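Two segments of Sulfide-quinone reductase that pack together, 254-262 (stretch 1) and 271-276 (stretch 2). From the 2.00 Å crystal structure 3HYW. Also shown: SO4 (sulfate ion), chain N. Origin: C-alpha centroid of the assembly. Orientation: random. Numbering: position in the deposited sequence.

Stretch 1, residues 254-262: FQGPEVVAS
Stretch 2 (271-276) ANKMVI

Two polar links pin these stretches together, one through the backbone and one between charged side chains. Gly256 N donates to Asn272 O at 2.7 Å and 176°, a short, nearly linear hydrogen bond just past the strand of Gln255. The salt bridge joins Lys273 NZ to Glu258 OE2 at 2.8 Å. Lys273 points its CA-CB bond toward stretch 1, with chi1 m and the rest t, so the extended chain spans from the loop to the helix; Glu258 starts away but folds back through chi1 m, chi2 m and chi3 -68° to meet it.

In register, CA of Gln255 lies 5.0 Å from CA of Asn272, and CA of Gly256 lies 4.2 Å from CA of Met274. Gly256 (phi/psi -85/168) suits so close an approach, because an ideal CB there would sit 1.7 Å from Lys273 O. Instead Gly256 CA makes a CA-H...O contact to Lys273 O at 3.2 Å. That oxygen is buried without a conventional hydrogen-bond partner, and Val260 CG1 lies 3.3 Å from it.

Stretch 2 is irregular. Asn272 (-140/-5, chi1 p) is followed by Lys273 in a left-handed conformation (67/16), and Met274 N donates back to Asn272 OD1 at 3.0 Å, bracing the turn. The chain then extends through Met274 (-85/163) and Val275 (-73/123).

Pro257 (-88/171) is the N-cap residue, leading into a helix from Glu258. At this helix start a sulfate, probably from the crystallisation liquor, accepts from Glu258 N (O2, 2.9 Å) and Val259 N (O3, 3.1 Å).

Packing completes the 417 Å² buried. Val260 (chi1 t) points toward stretch 2, its CG2 3.8 Å from Val275 CG2. Ala261, whose CA-CB bond points toward stretch 2, brings its CB to 4.1 Å from Lys273 CD.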

# COMPACT_ATOMS: atom_id res chain seq x y z
N PHE A 254 5.74 4.60 -30.28
CA PHE A 254 5.90 5.69 -31.23
C PHE A 254 7.27 5.66 -31.89
O PHE A 254 8.26 5.31 -31.25
CB PHE A 254 5.72 7.05 -30.57
CG PHE A 254 4.38 7.26 -29.89
CD1 PHE A 254 3.24 6.57 -30.30
CD2 PHE A 254 4.27 8.20 -28.88
CE1 PHE A 254 2.01 6.79 -29.68
CE2 PHE A 254 3.03 8.45 -28.25
CZ PHE A 254 1.91 7.74 -28.64
N GLN A 255 7.31 6.02 -33.17
CA GLN A 255 8.57 6.34 -33.83
C GLN A 255 8.40 7.68 -34.53
O GLN A 255 7.31 8.26 -34.53
CB GLN A 255 9.00 5.24 -34.81
CG GLN A 255 8.12 5.08 -36.06
CD GLN A 255 8.67 4.06 -37.07
OE1 GLN A 255 9.88 3.83 -37.15
NE2 GLN A 255 7.77 3.45 -37.85
N GLY A 256 9.49 8.19 -35.11
CA GLY A 256 9.41 9.37 -35.95
C GLY A 256 9.03 9.01 -37.37
O GLY A 256 9.06 7.84 -37.75
N PRO A 257 8.68 10.02 -38.17
CA PRO A 257 8.20 9.81 -39.53
C PRO A 257 9.33 9.74 -40.54
O PRO A 257 10.49 10.04 -40.22
CB PRO A 257 7.34 11.05 -39.77
CG PRO A 257 8.08 12.13 -39.04
CD PRO A 257 8.72 11.46 -37.84
N GLU A 258 8.99 9.37 -41.77
CA GLU A 258 9.95 9.29 -42.85
C GLU A 258 10.46 10.66 -43.29
O GLU A 258 11.59 10.78 -43.74
CB GLU A 258 9.37 8.52 -44.03
CG GLU A 258 9.13 7.05 -43.71
CD GLU A 258 10.41 6.33 -43.31
OE1 GLU A 258 11.27 6.15 -44.19
OE2 GLU A 258 10.54 5.93 -42.13
N VAL A 259 9.62 11.68 -43.15
CA VAL A 259 10.04 13.06 -43.46
C VAL A 259 11.22 13.49 -42.59
O VAL A 259 12.14 14.17 -43.07
CB VAL A 259 8.85 14.07 -43.38
CG1 VAL A 259 8.28 14.17 -41.98
CG2 VAL A 259 9.27 15.45 -43.88
N VAL A 260 11.22 13.09 -41.32
CA VAL A 260 12.35 13.37 -40.44
C VAL A 260 13.57 12.54 -40.86
O VAL A 260 14.67 13.09 -41.00
CB VAL A 260 11.98 13.17 -38.95
CG1 VAL A 260 13.21 13.29 -38.07
CG2 VAL A 260 10.97 14.21 -38.52
N ALA A 261 13.37 11.24 -41.06
CA ALA A 261 14.42 10.34 -41.55
C ALA A 261 15.11 10.86 -42.82
O ALA A 261 16.30 10.64 -43.02
CB ALA A 261 13.86 8.94 -41.78
N SER A 262 14.36 11.56 -43.66
CA SER A 262 14.88 12.10 -44.92
C SER A 262 15.96 13.19 -44.74
O SER A 262 16.76 13.42 -45.64
CB SER A 262 13.74 12.62 -45.80
OG SER A 262 13.22 13.84 -45.29
N ALA A 271 17.87 5.51 -33.59
CA ALA A 271 17.08 4.50 -32.89
C ALA A 271 15.57 4.57 -33.14
O ALA A 271 14.90 3.54 -33.13
CB ALA A 271 17.37 4.54 -31.38
N ASN A 272 15.04 5.77 -33.35
CA ASN A 272 13.58 5.96 -33.41
C ASN A 272 13.05 6.91 -34.49
O ASN A 272 11.84 7.06 -34.63
CB ASN A 272 13.05 6.38 -32.03
CG ASN A 272 13.83 7.54 -31.44
OD1 ASN A 272 14.12 8.53 -32.12
ND2 ASN A 272 14.17 7.43 -30.16
N LYS A 273 13.95 7.57 -35.22
CA LYS A 273 13.59 8.53 -36.28
C LYS A 273 12.93 9.81 -35.74
O LYS A 273 12.32 10.58 -36.49
CB LYS A 273 12.74 7.88 -37.38
CG LYS A 273 13.49 6.87 -38.25
CD LYS A 273 12.54 6.11 -39.18
CE LYS A 273 13.30 5.17 -40.10
NZ LYS A 273 12.39 4.28 -40.87
N MET A 274 13.05 10.04 -34.44
CA MET A 274 12.53 11.26 -33.85
C MET A 274 13.55 12.38 -33.99
O MET A 274 14.73 12.12 -34.26
CB MET A 274 12.14 11.03 -32.38
CG MET A 274 10.86 10.23 -32.26
SD MET A 274 10.26 10.09 -30.57
CE MET A 274 11.29 8.84 -29.90
N VAL A 275 13.10 13.62 -33.81
CA VAL A 275 13.95 14.80 -34.02
C VAL A 275 14.99 14.99 -32.92
O VAL A 275 14.65 15.12 -31.74
CB VAL A 275 13.12 16.10 -34.18
CG1 VAL A 275 14.03 17.27 -34.53
CG2 VAL A 275 12.02 15.92 -35.25
N ILE A 276 16.26 15.02 -33.32
CA ILE A 276 17.34 15.32 -32.39
C ILE A 276 17.26 16.80 -32.02
O ILE A 276 17.33 17.68 -32.88
CB ILE A 276 18.73 14.98 -32.97
CG1 ILE A 276 18.79 13.50 -33.38
CG2 ILE A 276 19.84 15.30 -31.94
CD1 ILE A 276 20.02 13.12 -34.24
S SO4 N . 5.58 10.12 -42.97
O1 SO4 N . 4.92 9.50 -44.11
O2 SO4 N . 6.15 9.05 -42.16
O3 SO4 N . 6.63 11.03 -43.43
O4 SO4 N . 4.59 10.86 -42.20